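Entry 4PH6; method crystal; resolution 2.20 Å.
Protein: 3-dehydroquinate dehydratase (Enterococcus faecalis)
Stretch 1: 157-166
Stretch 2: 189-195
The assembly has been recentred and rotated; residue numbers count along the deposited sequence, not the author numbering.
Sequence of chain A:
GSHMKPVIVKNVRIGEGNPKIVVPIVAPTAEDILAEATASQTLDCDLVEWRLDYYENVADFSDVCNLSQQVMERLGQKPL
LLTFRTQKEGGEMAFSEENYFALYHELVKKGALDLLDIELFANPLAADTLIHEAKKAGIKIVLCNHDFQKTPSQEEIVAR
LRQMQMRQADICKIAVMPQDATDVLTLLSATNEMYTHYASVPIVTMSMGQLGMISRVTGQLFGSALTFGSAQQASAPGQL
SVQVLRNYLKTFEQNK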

# COMPACT_ATOMS: atom_id res chain seq x y z
N ILE A 157 14.67 13.80 2.64
CA ILE A 157 13.26 14.02 2.31
C ILE A 157 12.58 14.80 3.44
O ILE A 157 11.84 15.76 3.20
CB ILE A 157 12.53 12.69 2.05
CG1 ILE A 157 13.24 11.91 0.93
CG2 ILE A 157 11.05 12.95 1.69
CD1 ILE A 157 12.68 10.52 0.63
N VAL A 158 12.83 14.38 4.67
CA VAL A 158 12.28 15.04 5.85
C VAL A 158 12.82 16.48 5.96
O VAL A 158 12.08 17.40 6.28
CB VAL A 158 12.62 14.25 7.15
CG1 VAL A 158 12.31 15.07 8.39
CG2 VAL A 158 11.85 12.92 7.19
N ALA A 159 14.11 16.65 5.69
CA ALA A 159 14.72 17.97 5.78
C ALA A 159 14.13 18.89 4.73
O ALA A 159 13.89 20.07 5.01
CB ALA A 159 16.25 17.88 5.62
N ARG A 160 13.88 18.36 3.54
CA ARG A 160 13.31 19.18 2.48
C ARG A 160 11.88 19.57 2.82
O ARG A 160 11.48 20.71 2.62
CB ARG A 160 13.38 18.47 1.14
CG ARG A 160 14.80 18.34 0.61
CD ARG A 160 14.83 17.79 -0.79
NE ARG A 160 16.19 17.43 -1.19
CZ ARG A 160 16.51 16.90 -2.37
NH1 ARG A 160 15.57 16.65 -3.27
NH2 ARG A 160 17.77 16.59 -2.64
N LEU A 161 11.10 18.63 3.36
CA LEU A 161 9.73 18.94 3.74
C LEU A 161 9.75 19.97 4.86
O LEU A 161 8.91 20.87 4.90
CB LEU A 161 8.98 17.67 4.16
CG LEU A 161 8.63 16.72 3.01
CD1 LEU A 161 8.14 15.37 3.53
CD2 LEU A 161 7.60 17.34 2.05
N ARG A 162 10.72 19.86 5.76
CA ARG A 162 10.80 20.79 6.88
C ARG A 162 11.22 22.18 6.43
O ARG A 162 10.80 23.17 7.02
CB ARG A 162 11.78 20.28 7.94
CG ARG A 162 11.28 19.11 8.79
CD ARG A 162 12.32 18.73 9.81
NE ARG A 162 12.45 19.77 10.82
CZ ARG A 162 13.49 19.88 11.64
NH1 ARG A 162 14.51 19.03 11.53
NH2 ARG A 162 13.51 20.85 12.53
N GLN A 163 12.06 22.27 5.39
CA GLN A 163 12.50 23.57 4.88
C GLN A 163 11.35 24.31 4.18
O GLN A 163 11.27 25.54 4.25
CB GLN A 163 13.70 23.42 3.93
CG GLN A 163 15.00 22.88 4.58
CD GLN A 163 15.97 23.99 5.01
OE1 GLN A 163 15.70 25.19 4.79
NE2 GLN A 163 17.11 23.60 5.62
N MET A 164 10.46 23.57 3.51
CA MET A 164 9.29 24.18 2.89
C MET A 164 8.38 24.80 3.93
O MET A 164 7.90 25.92 3.76
CB MET A 164 8.50 23.14 2.08
CG MET A 164 9.30 22.49 0.97
SD MET A 164 8.33 21.22 0.13
CE MET A 164 9.63 20.15 -0.48
N GLN A 165 8.13 24.06 5.01
CA GLN A 165 7.30 24.55 6.09
C GLN A 165 7.95 25.82 6.69
O GLN A 165 7.25 26.80 6.98
CB GLN A 165 7.09 23.47 7.16
CG GLN A 165 6.09 23.82 8.29
CD GLN A 165 5.84 22.65 9.26
OE1 GLN A 165 4.92 21.86 9.06
NE2 GLN A 165 6.67 22.54 10.28
N MET A 166 9.27 25.82 6.82
CA MET A 166 10.00 26.99 7.34
C MET A 166 9.87 28.20 6.43
O MET A 166 9.96 29.34 6.88
CB MET A 166 11.48 26.67 7.53
CG MET A 166 11.80 25.73 8.68
SD MET A 166 13.53 25.23 8.72
CE MET A 166 13.48 24.14 10.14
N SER A 189 8.24 6.10 4.96
CA SER A 189 8.75 6.41 6.31
C SER A 189 9.04 7.90 6.53
O SER A 189 8.75 8.45 7.59
CB SER A 189 10.03 5.63 6.59
OG SER A 189 9.76 4.26 6.75
N ALA A 190 9.65 8.52 5.53
CA ALA A 190 9.91 9.95 5.54
C ALA A 190 8.61 10.72 5.73
O ALA A 190 8.52 11.67 6.52
CB ALA A 190 10.60 10.38 4.26
N THR A 191 7.59 10.27 5.01
CA THR A 191 6.24 10.83 5.13
C THR A 191 5.71 10.67 6.55
O THR A 191 5.21 11.63 7.14
CB THR A 191 5.25 10.17 4.14
OG1 THR A 191 5.71 10.34 2.79
CG2 THR A 191 3.83 10.77 4.28
N ASN A 192 5.83 9.47 7.11
CA ASN A 192 5.32 9.21 8.46
C ASN A 192 6.05 10.02 9.54
O ASN A 192 5.42 10.66 10.37
CB ASN A 192 5.39 7.71 8.81
CG ASN A 192 4.73 7.39 10.16
OD1 ASN A 192 3.51 7.57 10.33
ND2 ASN A 192 5.52 6.91 11.11
N GLU A 193 7.38 10.00 9.52
CA GLU A 193 8.18 10.80 10.46
C GLU A 193 7.87 12.30 10.40
O GLU A 193 7.61 12.92 11.43
CB GLU A 193 9.67 10.58 10.21
CG GLU A 193 10.58 11.51 11.03
CD GLU A 193 12.05 11.29 10.74
OE1 GLU A 193 12.37 10.37 9.97
OE2 GLU A 193 12.88 12.03 11.31
N MET A 194 7.88 12.87 9.20
CA MET A 194 7.55 14.29 9.02
C MET A 194 6.19 14.62 9.63
O MET A 194 6.05 15.57 10.41
CB MET A 194 7.55 14.68 7.54
CG MET A 194 7.16 16.14 7.28
SD MET A 194 8.40 17.30 7.91
CE MET A 194 7.49 18.84 7.85
N TYR A 195 5.19 13.83 9.26
CA TYR A 195 3.82 14.07 9.68
C TYR A 195 3.64 13.95 11.19
O TYR A 195 2.93 14.74 11.80
CB TYR A 195 2.88 13.09 8.98
CG TYR A 195 1.43 13.20 9.39
CD1 TYR A 195 0.58 14.11 8.77
CD2 TYR A 195 0.92 12.39 10.39
CE1 TYR A 195 -0.75 14.20 9.14
CE2 TYR A 195 -0.41 12.48 10.78
CZ TYR A 195 -1.23 13.39 10.15
OH TYR A 195 -2.55 13.46 10.54

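Residues 157-166 and 189-195 form two helical segments whose axes approach to 9.4 Å and whose N-to-C directions differ by 43°. No hydrogen bond links them; the contact, which buries 371 Å² in total, rests on packing of side chains. The backbones come nearest where Val158 meets Ala190, with their CA atoms 5.6 Å apart. The small side chain of Ala190 points toward the opposing helix and receives two neighbours there: its CB lies 3.7 Å from CG2 of Ile157 and 4.1 Å from CG2 of Val158.

The CA-to-CB bond of Val158 points sideways to the contact. With chi1 at 168° (t), its CG2 is carried to the second helix, 3.6 Å from the backbone O of Ala190 and 3.8 Å from OE1 of Glu193. These are van der Waals contacts of a methyl group with oxygen atoms. Neither oxygen depends on the methyl for its polar needs: the O of Ala190 accepts the helical hydrogen bond from N of Met194 (3.0 Å), and OE1 of Glu193 is hydrogen-bonded elsewhere in the structure. The Glu193 chain is extended, with chi1 at 172° and chi2 at -179° (both t), and so spans the distance from its own backbone to the flank of Val158.

Met194, one helical turn after Ala190, makes the largest contribution, with 116 Å² covered by the other stretch. Its side chain is a knob in a hole formed by Val158, Leu161, Arg162 and Gln165. A t rotamer at chi1 (178°) is followed by a bend at chi2 (67°, p) and a return to t at chi3 (-166°). This course places SD against the first helix, 3.5 Å from CG of Arg162, 3.8 Å from CB of Leu161 and 4.0 Å from the backbone O of Val158. The terminal CE of Met194 lies 4.1 Å from OE1 of Gln165.

The walls of the hole differ in chemistry. Leu161 points toward the second helix in an m,t conformation (-72°, 169°) and meets the sulfur through its CB. The CA-to-CB bond of Arg162 points sideways, and its contact with the sulfur is through the aliphatic CG; beyond this atom chi3 turns to 70° (p), and the guanidinium makes no hydrogen bond across the contact. Gln165, t at both chi1 and chi2, brings its amide end up to the methionine methyl, with OE1 the side chain's nearest atom to CE, while its OE1 and NE2 are both hydrogen-bonded elsewhere in the structure. Polar residues thus border the methionine without bonding to the opposite helix.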